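Viral structural protein 4 (Bombyx mori cytoplasmic polyhedrosis virus, PDB 6TZ0) binds GTP and packs against the viral RNA-dependent RNA polymerase, probably supporting transcription of the double-stranded RNA genome inside the virus particle. Local coordinates at residues 14-19 against 157-162; 204-209 against 219-224; 238-243 against 248-253. All blocks are in the same frame, centred on the assembly; numbering follows the deposited sequence.

Following the chain from the N terminus, three contacts close three successive loops, none nested in or crossing another. Interaction 1 closes a long excursion of 137 residues, bringing the end of helix 10-15 to strand 157-159 and the start of helix 162-166. Interaction 2 closes nine residues within the crossover between parallel strands 204-208 and 226-230. Interaction 3 closes only four, joining helix 236-242 to the segment that follows it. They also touch one another: Y19 of segment 14-19, though not in its contact, probably hydrogen-bonds through OH to F250 O of interaction 3; L208 CD1 packs on I239 CG2; and L221 packs on Y248, so both segments of interaction 2 meet interaction 3.

Interaction 1: residues 14-19 against 157-162; sequences EEYGLY and IIFDDE
Y16 and F159 form the apolar heart of this contact, and D161 gives the tyrosine hydroxyl a polar partner. The Y16 and F159 side chains run alongside in opposing senses, with their rings 5.5 Å apart between centroids and their planes at 62°, an oblique meeting. Y16 CD2 lies 3.5 Å from F159 CE2, at the edge of the phenylalanine ring and near its plane. L18 and F159 reach for one another from their two segments, the CD2 methyl lying at the edge of the ring, 3.8 Å from F159 CZ. Phenylalanine suits this buried strand position because its apolar edge can take carbon from both Y16 and L18.

Tyrosine adds reach. Y16 CG stands beside the backbone N (chi1 -75°), which sends the ring across the gap between the segments until OH donates a hydrogen bond of 2.8 Å to D161 OD2. The hydroxyl comes in 38° out of the carboxylate plane. D161 is the N-cap of helix 162-166, and its other oxygen, OD1, takes a weak bond from E162 N; both carboxylate oxygens are engaged, one of them weakly, and the nearby helix start would tend to favour the anionic form.

Just after Y16, G17 ends helix 10-15 in a Schellman motif. Its positive phi would press any beta-carbon against the preceding carbonyl O, so glycine fits, and it turns the chain so that L18 can join the packing. Around this contact, helix 162-166 meets Y16 through K163 and Y164, L198 of helix 196-201 touches both L18 and F159, and strand 182-184, parallel partner of strand 157-159, adds I184 beside F159.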
loop_
_atom_site.group_PDB
_atom_site.type_symbol
_atom_site.label_atom_id
_atom_site.label_comp_id
_atom_site.label_asym_id
_atom_site.label_seq_id
_atom_site.Cartn_x
_atom_site.Cartn_y
_atom_site.Cartn_z
ATOM N N GLU B 14 41.568 24.530 -8.453
ATOM C CA GLU B 14 42.000 25.917 -8.295
ATOM C C GLU B 14 40.958 26.735 -7.553
ATOM O O GLU B 14 41.292 27.718 -6.884
ATOM C CB GLU B 14 42.282 26.555 -9.653
ATOM C CG GLU B 14 43.470 25.991 -10.392
ATOM C CD GLU B 14 43.783 26.761 -11.647
ATOM O OE1 GLU B 14 42.987 27.647 -12.014
ATOM O OE2 GLU B 14 44.834 26.491 -12.262
ATOM N N GLU B 15 39.686 26.357 -7.688
ATOM C CA GLU B 15 38.611 27.001 -6.938
ATOM C C GLU B 15 38.782 26.824 -5.433
ATOM O O GLU B 15 38.522 27.749 -4.656
ATOM C CB GLU B 15 37.279 26.424 -7.401
ATOM C CG GLU B 15 36.062 26.956 -6.707
ATOM C CD GLU B 15 34.800 26.291 -7.207
ATOM O OE1 GLU B 15 34.906 25.432 -8.109
ATOM O OE2 GLU B 15 33.707 26.611 -6.694
ATOM N N TYR B 16 39.242 25.650 -5.003
ATOM C CA TYR B 16 39.443 25.351 -3.589
ATOM C C TYR B 16 40.701 25.983 -3.008
ATOM O O TYR B 16 40.959 25.808 -1.813
ATOM C CB TYR B 16 39.492 23.838 -3.398
ATOM C CG TYR B 16 38.147 23.173 -3.483
ATOM C CD1 TYR B 16 37.008 23.830 -3.076
ATOM C CD2 TYR B 16 38.008 21.914 -4.043
ATOM C CE1 TYR B 16 35.768 23.238 -3.164
ATOM C CE2 TYR B 16 36.766 21.311 -4.146
ATOM C CZ TYR B 16 35.650 21.984 -3.704
ATOM O OH TYR B 16 34.407 21.409 -3.792
ATOM N N GLY B 17 41.472 26.716 -3.802
ATOM C CA GLY B 17 42.731 27.257 -3.350
ATOM C C GLY B 17 43.904 26.324 -3.510
ATOM O O GLY B 17 44.889 26.457 -2.779
ATOM N N LEU B 18 43.835 25.387 -4.452
ATOM C CA LEU B 18 44.818 24.325 -4.603
ATOM C C LEU B 18 45.399 24.393 -6.003
ATOM O O LEU B 18 44.658 24.327 -6.987
ATOM C CB LEU B 18 44.180 22.956 -4.363
ATOM C CG LEU B 18 43.955 22.361 -2.975
ATOM C CD1 LEU B 18 42.951 23.114 -2.167
ATOM C CD2 LEU B 18 43.430 20.982 -3.191
ATOM N N TYR B 19 46.715 24.521 -6.092
ATOM C CA TYR B 19 47.424 24.644 -7.354
ATOM C C TYR B 19 48.401 23.492 -7.501
ATOM O O TYR B 19 49.098 23.146 -6.547
ATOM C CB TYR B 19 48.173 25.968 -7.411
ATOM C CG TYR B 19 47.273 27.160 -7.558
ATOM C CD1 TYR B 19 46.043 27.047 -8.157
ATOM C CD2 TYR B 19 47.623 28.385 -7.037
ATOM C CE1 TYR B 19 45.212 28.129 -8.281
ATOM C CE2 TYR B 19 46.790 29.473 -7.164
ATOM C CZ TYR B 19 45.584 29.332 -7.789
ATOM O OH TYR B 19 44.726 30.394 -7.926
ATOM N N ILE B 157 40.533 9.286 -2.325
ATOM C CA ILE B 157 40.559 10.524 -1.556
ATOM C C ILE B 157 39.359 11.383 -1.933
ATOM O O ILE B 157 39.160 11.698 -3.110
ATOM C CB ILE B 157 41.870 11.288 -1.788
ATOM C CG1 ILE B 157 43.058 10.440 -1.353
ATOM C CG2 ILE B 157 41.870 12.549 -0.999
ATOM C CD1 ILE B 157 44.359 10.968 -1.819
ATOM N N ILE B 158 38.573 11.775 -0.929
ATOM C CA ILE B 158 37.354 12.550 -1.115
ATOM C C ILE B 158 37.443 13.801 -0.251
ATOM O O ILE B 158 37.892 13.735 0.897
ATOM C CB ILE B 158 36.104 11.729 -0.728
ATOM C CG1 ILE B 158 36.066 10.398 -1.455
ATOM C CG2 ILE B 158 34.839 12.437 -1.123
ATOM C CD1 ILE B 158 35.026 9.472 -0.914
ATOM N N PHE B 159 37.016 14.939 -0.791
ATOM C CA PHE B 159 36.807 16.121 0.034
ATOM C C PHE B 159 35.441 16.037 0.703
ATOM O O PHE B 159 34.516 15.412 0.185
ATOM C CB PHE B 159 36.875 17.412 -0.788
ATOM C CG PHE B 159 38.247 17.769 -1.289
ATOM C CD1 PHE B 159 39.368 17.083 -0.874
ATOM C CD2 PHE B 159 38.412 18.844 -2.140
ATOM C CE1 PHE B 159 40.614 17.428 -1.341
ATOM C CE2 PHE B 159 39.660 19.196 -2.596
ATOM C CZ PHE B 159 40.760 18.487 -2.194
ATOM N N ASP B 160 35.298 16.706 1.844
ATOM C CA ASP B 160 34.046 16.671 2.592
ATOM C C ASP B 160 33.143 17.855 2.241
ATOM O O ASP B 160 32.397 18.357 3.087
ATOM C CB ASP B 160 34.335 16.621 4.093
ATOM C CG ASP B 160 33.184 16.052 4.900
ATOM O OD1 ASP B 160 32.166 15.662 4.296
ATOM O OD2 ASP B 160 33.294 16.008 6.141
ATOM N N ASP B 161 33.219 18.324 1.002
ATOM C CA ASP B 161 32.390 19.390 0.467
ATOM C C ASP B 161 31.261 18.772 -0.349
ATOM O O ASP B 161 31.399 17.683 -0.896
ATOM C CB ASP B 161 33.240 20.314 -0.407
ATOM C CG ASP B 161 32.561 21.621 -0.726
ATOM O OD1 ASP B 161 31.435 21.860 -0.248
ATOM O OD2 ASP B 161 33.159 22.417 -1.472
ATOM N N GLU B 162 30.139 19.484 -0.435
ATOM C CA GLU B 162 29.006 18.958 -1.194
ATOM C C GLU B 162 29.170 19.199 -2.691
ATOM O O GLU B 162 28.808 18.341 -3.505
ATOM C CB GLU B 162 27.703 19.578 -0.687
ATOM C CG GLU B 162 26.450 19.045 -1.359
ATOM C CD GLU B 162 25.180 19.653 -0.802
ATOM O OE1 GLU B 162 25.269 20.464 0.141
ATOM O OE2 GLU B 162 24.090 19.331 -1.318
#

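Interaction 2: residues 204-209 against 219-224; sequences RPFELT and YNLSPM
In the crossover connection of a two-stranded parallel sheet, F206 of strand 204-208 is met by Y219 and L221 of the loop that leads on to strand 226-230. Parallel neighbours cannot be joined by a tight hairpin, so the chain must travel back along the sheet; here it does so without a helix, and this contact fastens the returning loop to the first strand.

F206 is the hub. Its CG is anti to the backbone N (chi1 -178°), lifting the ring off the strand toward the loop, and the F206 side chain runs roughly perpendicular to those of Y219 and L221. The edge of F206 points at the face of Y219 in an edge-to-face pair, centroids 5.3 Å apart and planes at 50°. L221 instead uses one face of F206: methyl CD1 makes a CH-pi contact 4.0 Å from the ring centroid, and its nearest ring atom is F206 CD2. A branched aliphatic residue suits this place because a methyl can lie on an aromatic face, whereas tyrosine suits position 219 because it offers a face to F206 while its OH hydrogen-bonds to N212 O, farther back in the same crossover.

Between the two loop residues, N220 is the centre of an inverse gamma turn with a weak L221 N to Y219 O bond, and this tight bend lets residues two apart both direct their side chains at F206. No hydrogen bond joins the segments; the contact lies at the surface and is wholly apolar. At the far end of the phenylalanine ring, F206 CZ stands 4.0 Å above the Y219 ring plane, over the centre of the ring.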
loop_
_atom_site.group_PDB
_atom_site.type_symbol
_atom_site.label_atom_id
_atom_site.label_comp_id
_atom_site.label_asym_id
_atom_site.label_seq_id
_atom_site.Cartn_x
_atom_site.Cartn_y
_atom_site.Cartn_z
ATOM N N ARG B 204 51.530 24.704 -1.264
ATOM C CA ARG B 204 51.035 25.081 0.053
ATOM C C ARG B 204 50.846 26.594 0.117
ATOM O O ARG B 204 51.773 27.337 -0.204
ATOM C CB ARG B 204 51.997 24.621 1.143
ATOM C CG ARG B 204 51.542 24.975 2.554
ATOM C CD ARG B 204 50.323 24.159 2.960
ATOM N NE ARG B 204 49.747 24.580 4.238
ATOM C CZ ARG B 204 50.081 24.079 5.422
ATOM N NH1 ARG B 204 51.003 23.136 5.503
ATOM N NH2 ARG B 204 49.496 24.523 6.527
ATOM N N PRO B 205 49.669 27.081 0.502
ATOM C CA PRO B 205 49.435 28.529 0.510
ATOM C C PRO B 205 50.196 29.250 1.611
ATOM O O PRO B 205 50.518 28.686 2.657
ATOM C CB PRO B 205 47.923 28.640 0.734
ATOM C CG PRO B 205 47.388 27.357 0.285
ATOM C CD PRO B 205 48.412 26.335 0.640
ATOM N N PHE B 206 50.470 30.526 1.358
ATOM C CA PHE B 206 51.096 31.412 2.325
ATOM C C PHE B 206 50.305 32.706 2.379
ATOM O O PHE B 206 50.110 33.358 1.351
ATOM C CB PHE B 206 52.552 31.701 1.962
ATOM C CG PHE B 206 53.260 32.564 2.960
ATOM C CD1 PHE B 206 53.701 32.039 4.156
ATOM C CD2 PHE B 206 53.485 33.903 2.697
ATOM C CE1 PHE B 206 54.347 32.830 5.075
ATOM C CE2 PHE B 206 54.124 34.696 3.617
ATOM C CZ PHE B 206 54.561 34.157 4.802
ATOM N N GLU B 207 49.870 33.084 3.572
ATOM C CA GLU B 207 48.994 34.231 3.751
ATOM C C GLU B 207 49.805 35.487 4.036
ATOM O O GLU B 207 50.541 35.544 5.024
ATOM C CB GLU B 207 48.014 33.964 4.889
ATOM C CG GLU B 207 47.099 35.121 5.194
ATOM C CD GLU B 207 46.073 34.783 6.252
ATOM O OE1 GLU B 207 46.068 33.630 6.731
ATOM O OE2 GLU B 207 45.277 35.672 6.616
ATOM N N LEU B 208 49.657 36.493 3.178
ATOM C CA LEU B 208 50.193 37.821 3.431
ATOM C C LEU B 208 49.132 38.637 4.153
ATOM O O LEU B 208 48.017 38.778 3.651
ATOM C CB LEU B 208 50.591 38.509 2.128
ATOM C CG LEU B 208 51.755 37.938 1.330
ATOM C CD1 LEU B 208 51.887 38.674 0.019
ATOM C CD2 LEU B 208 53.030 38.049 2.130
ATOM N N THR B 209 49.464 39.163 5.322
ATOM C CA THR B 209 48.577 40.067 6.040
ATOM C C THR B 209 49.257 41.425 6.155
ATOM O O THR B 209 50.304 41.666 5.561
ATOM C CB THR B 209 48.201 39.510 7.415
ATOM O OG1 THR B 209 49.376 39.343 8.210
ATOM C CG2 THR B 209 47.499 38.180 7.281
ATOM N N TYR B 219 61.315 35.197 3.806
ATOM C CA TYR B 219 60.937 33.844 4.152
ATOM C C TYR B 219 61.603 32.912 3.145
ATOM O O TYR B 219 62.254 33.348 2.197
ATOM C CB TYR B 219 59.415 33.722 4.155
ATOM C CG TYR B 219 58.761 34.804 4.981
ATOM C CD1 TYR B 219 58.706 34.721 6.363
ATOM C CD2 TYR B 219 58.223 35.935 4.371
ATOM C CE1 TYR B 219 58.121 35.725 7.111
ATOM C CE2 TYR B 219 57.643 36.938 5.110
ATOM C CZ TYR B 219 57.599 36.830 6.476
ATOM O OH TYR B 219 57.013 37.827 7.210
ATOM N N ASN B 220 61.455 31.611 3.340
ATOM C CA ASN B 220 62.051 30.674 2.389
ATOM C C ASN B 220 61.076 30.321 1.275
ATOM O O ASN B 220 60.797 29.155 1.011
ATOM C CB ASN B 220 62.530 29.424 3.115
ATOM C CG ASN B 220 63.809 29.654 3.887
ATOM O OD1 ASN B 220 64.737 30.284 3.389
ATOM N ND2 ASN B 220 63.865 29.145 5.111
ATOM N N LEU B 221 60.551 31.334 0.605
ATOM C CA LEU B 221 59.493 31.122 -0.363
ATOM C C LEU B 221 60.074 31.017 -1.763
ATOM O O LEU B 221 61.088 31.638 -2.087
ATOM C CB LEU B 221 58.466 32.248 -0.294
ATOM C CG LEU B 221 57.748 32.359 1.053
ATOM C CD1 LEU B 221 56.770 33.505 1.040
ATOM C CD2 LEU B 221 57.058 31.078 1.422
ATOM N N SER B 222 59.416 30.215 -2.593
ATOM C CA SER B 222 59.844 29.953 -3.956
ATOM C C SER B 222 58.602 29.832 -4.819
ATOM O O SER B 222 57.531 29.496 -4.300
ATOM C CB SER B 222 60.694 28.677 -4.027
ATOM O OG SER B 222 59.943 27.551 -3.632
ATOM N N PRO B 223 58.694 30.128 -6.125
ATOM C CA PRO B 223 57.499 30.024 -6.975
ATOM C C PRO B 223 57.003 28.605 -7.140
ATOM O O PRO B 223 55.791 28.393 -7.245
ATOM C CB PRO B 223 57.970 30.594 -8.318
ATOM C CG PRO B 223 59.152 31.397 -8.008
ATOM C CD PRO B 223 59.821 30.730 -6.858
ATOM N N MET B 224 57.898 27.628 -7.141
ATOM C CA MET B 224 57.561 26.247 -7.443
ATOM C C MET B 224 57.028 25.483 -6.244
ATOM O O MET B 224 56.819 24.274 -6.350
ATOM C CB MET B 224 58.791 25.528 -7.998
ATOM C CG MET B 224 59.255 26.045 -9.345
ATOM S SD MET B 224 60.110 27.625 -9.210
ATOM C CE MET B 224 60.837 27.765 -10.839
#

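Interaction 3: residues 238-243 against 248-253; sequences VIRKLY and YVFIRY
R240 spreads its guanidinium over F250, and this flat overlap is the tightly packed part of the contact. The two planes lie 27° apart, stacked, with R240 CZ 4.1 Å from the centroid of the F250 ring and only 3° off its normal, a cation-pi arrangement. NH2 is displaced toward the rim and comes to 3.5 Å from F250 CG. The chain of R240 runs out extended from the last turn of helix 236-242 and then bends at chi3 (-67°), which turns the guanidinium flat above the ring. The two side chains run antiparallel to one another.

The same group also uses its edge. NH1 makes a weak hydrogen bond to Y248 O, at 3.0 Å, so arginine fits here by serving an aromatic face and a backbone carbonyl at once, two residues apart on the same segment.

The rest is looser. I239, one residue earlier on the helix, reaches F250 CZ with CG2 only at 4.4 Å, a light apolar touch at an oblique approach to the ring. R240 itself remains partly exposed. R252, an exposed residue of the other segment, has a like charge nearby, its NH1 6.5 Å from R240 NH2, not in contact. F250, by contrast, is buried, with I228 of strand 226-230 also against it.

With one weak hydrogen bond across the segments, the link between helix end and following chain rests mainly on the arginine's charge and flat surface meeting an aromatic face, while its edge keeps a weak bond to Y248 O.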
loop_
_atom_site.group_PDB
_atom_site.type_symbol
_atom_site.label_atom_id
_atom_site.label_comp_id
_atom_site.label_asym_id
_atom_site.label_seq_id
_atom_site.Cartn_x
_atom_site.Cartn_y
_atom_site.Cartn_z
ATOM N N VAL B 238 49.753 45.739 -6.890
ATOM C CA VAL B 238 50.670 46.498 -6.046
ATOM C C VAL B 238 51.592 45.558 -5.279
ATOM O O VAL B 238 52.803 45.790 -5.192
ATOM C CB VAL B 238 49.872 47.413 -5.103
ATOM C CG1 VAL B 238 50.798 48.181 -4.187
ATOM C CG2 VAL B 238 49.003 48.358 -5.903
ATOM N N ILE B 239 51.041 44.468 -4.742
ATOM C CA ILE B 239 51.849 43.454 -4.073
ATOM C C ILE B 239 52.753 42.745 -5.070
ATOM O O ILE B 239 53.897 42.401 -4.756
ATOM C CB ILE B 239 50.927 42.463 -3.338
ATOM C CG1 ILE B 239 49.997 43.212 -2.390
ATOM C CG2 ILE B 239 51.719 41.441 -2.565
ATOM C CD1 ILE B 239 50.704 44.024 -1.361
ATOM N N ARG B 240 52.283 42.568 -6.301
ATOM C CA ARG B 240 53.038 41.810 -7.284
ATOM C C ARG B 240 54.206 42.606 -7.863
ATOM O O ARG B 240 55.239 42.019 -8.198
ATOM C CB ARG B 240 52.089 41.350 -8.390
ATOM C CG ARG B 240 52.645 40.308 -9.312
ATOM C CD ARG B 240 51.678 40.004 -10.434
ATOM N NE ARG B 240 50.452 39.356 -9.986
ATOM C CZ ARG B 240 50.302 38.043 -9.878
ATOM N NH1 ARG B 240 51.303 37.230 -10.181
ATOM N NH2 ARG B 240 49.146 37.541 -9.470
ATOM N N LYS B 241 54.079 43.929 -7.991
ATOM C CA LYS B 241 55.172 44.716 -8.555
ATOM C C LYS B 241 55.979 45.476 -7.514
ATOM O O LYS B 241 57.093 45.912 -7.817
ATOM C CB LYS B 241 54.653 45.729 -9.586
ATOM C CG LYS B 241 53.908 46.906 -8.984
ATOM C CD LYS B 241 53.432 47.881 -10.041
ATOM C CE LYS B 241 54.588 48.684 -10.608
ATOM N NZ LYS B 241 55.182 49.580 -9.582
ATOM N N LEU B 242 55.457 45.644 -6.304
ATOM C CA LEU B 242 56.090 46.499 -5.316
ATOM C C LEU B 242 56.853 45.714 -4.264
ATOM O O LEU B 242 57.802 46.238 -3.674
ATOM C CB LEU B 242 55.028 47.378 -4.647
ATOM C CG LEU B 242 55.466 48.535 -3.755
ATOM C CD1 LEU B 242 56.237 49.544 -4.576
ATOM C CD2 LEU B 242 54.268 49.190 -3.097
ATOM N N TYR B 243 56.481 44.458 -4.040
ATOM C CA TYR B 243 57.157 43.614 -3.069
ATOM C C TYR B 243 57.818 42.404 -3.709
ATOM O O TYR B 243 58.328 41.547 -2.990
ATOM C CB TYR B 243 56.173 43.174 -1.989
ATOM C CG TYR B 243 55.678 44.326 -1.158
ATOM C CD1 TYR B 243 56.432 44.813 -0.099
ATOM C CD2 TYR B 243 54.477 44.952 -1.452
ATOM C CE1 TYR B 243 55.993 45.870 0.653
ATOM C CE2 TYR B 243 54.028 46.013 -0.704
ATOM C CZ TYR B 243 54.794 46.472 0.342
ATOM O OH TYR B 243 54.349 47.531 1.096
ATOM N N TYR B 248 55.002 34.551 -8.598
ATOM C CA TYR B 248 54.165 33.663 -7.812
ATOM C C TYR B 248 52.749 33.691 -8.362
ATOM O O TYR B 248 52.361 34.595 -9.102
ATOM C CB TYR B 248 54.148 34.037 -6.324
ATOM C CG TYR B 248 55.452 33.891 -5.547
ATOM C CD1 TYR B 248 56.621 33.455 -6.143
ATOM C CD2 TYR B 248 55.483 34.112 -4.190
ATOM C CE1 TYR B 248 57.781 33.327 -5.425
ATOM C CE2 TYR B 248 56.644 33.970 -3.462
ATOM C CZ TYR B 248 57.786 33.571 -4.091
ATOM O OH TYR B 248 58.956 33.423 -3.392
ATOM N N VAL B 249 51.973 32.683 -7.990
ATOM C CA VAL B 249 50.577 32.589 -8.380
ATOM C C VAL B 249 49.716 32.898 -7.160
ATOM O O VAL B 249 50.031 32.481 -6.040
ATOM C CB VAL B 249 50.277 31.209 -9.009
ATOM C CG1 VAL B 249 50.581 30.064 -8.063
ATOM C CG2 VAL B 249 48.860 31.143 -9.532
ATOM N N PHE B 250 48.676 33.701 -7.363
ATOM C CA PHE B 250 47.834 34.151 -6.264
ATOM C C PHE B 250 46.539 33.355 -6.294
ATOM O O PHE B 250 45.945 33.170 -7.358
ATOM C CB PHE B 250 47.482 35.647 -6.332
ATOM C CG PHE B 250 48.640 36.609 -6.114
ATOM C CD1 PHE B 250 49.955 36.189 -6.009
ATOM C CD2 PHE B 250 48.372 37.950 -5.915
ATOM C CE1 PHE B 250 50.976 37.084 -5.791
ATOM C CE2 PHE B 250 49.390 38.852 -5.685
ATOM C CZ PHE B 250 50.692 38.413 -5.623
ATOM N N ILE B 251 46.092 32.896 -5.133
ATOM C CA ILE B 251 44.811 32.207 -5.080
ATOM C C ILE B 251 43.702 33.251 -5.060
ATOM O O ILE B 251 43.869 34.362 -4.543
ATOM C CB ILE B 251 44.734 31.241 -3.880
ATOM C CG1 ILE B 251 44.706 31.968 -2.550
ATOM C CG2 ILE B 251 45.947 30.349 -3.841
ATOM C CD1 ILE B 251 44.479 31.017 -1.414
ATOM N N ARG B 252 42.571 32.918 -5.671
ATOM C CA ARG B 252 41.514 33.886 -5.928
ATOM C C ARG B 252 40.221 33.418 -5.288
ATOM O O ARG B 252 39.714 32.342 -5.617
ATOM C CB ARG B 252 41.322 34.097 -7.428
ATOM C CG ARG B 252 42.496 34.782 -8.089
ATOM C CD ARG B 252 42.176 35.155 -9.517
ATOM N NE ARG B 252 41.901 33.980 -10.336
ATOM C CZ ARG B 252 42.832 33.275 -10.969
ATOM N NH1 ARG B 252 44.108 33.621 -10.875
ATOM N NH2 ARG B 252 42.488 32.219 -11.695
ATOM N N TYR B 253 39.692 34.228 -4.381
ATOM C CA TYR B 253 38.405 33.979 -3.764
ATOM C C TYR B 253 37.446 35.099 -4.125
ATOM O O TYR B 253 37.851 36.245 -4.324
ATOM C CB TYR B 253 38.510 33.883 -2.259
ATOM C CG TYR B 253 39.314 32.724 -1.756
ATOM C CD1 TYR B 253 38.891 31.420 -1.965
ATOM C CD2 TYR B 253 40.442 32.929 -0.990
ATOM C CE1 TYR B 253 39.608 30.354 -1.478
ATOM C CE2 TYR B 253 41.154 31.876 -0.488
ATOM C CZ TYR B 253 40.740 30.590 -0.739
ATOM O OH TYR B 253 41.467 29.539 -0.241
#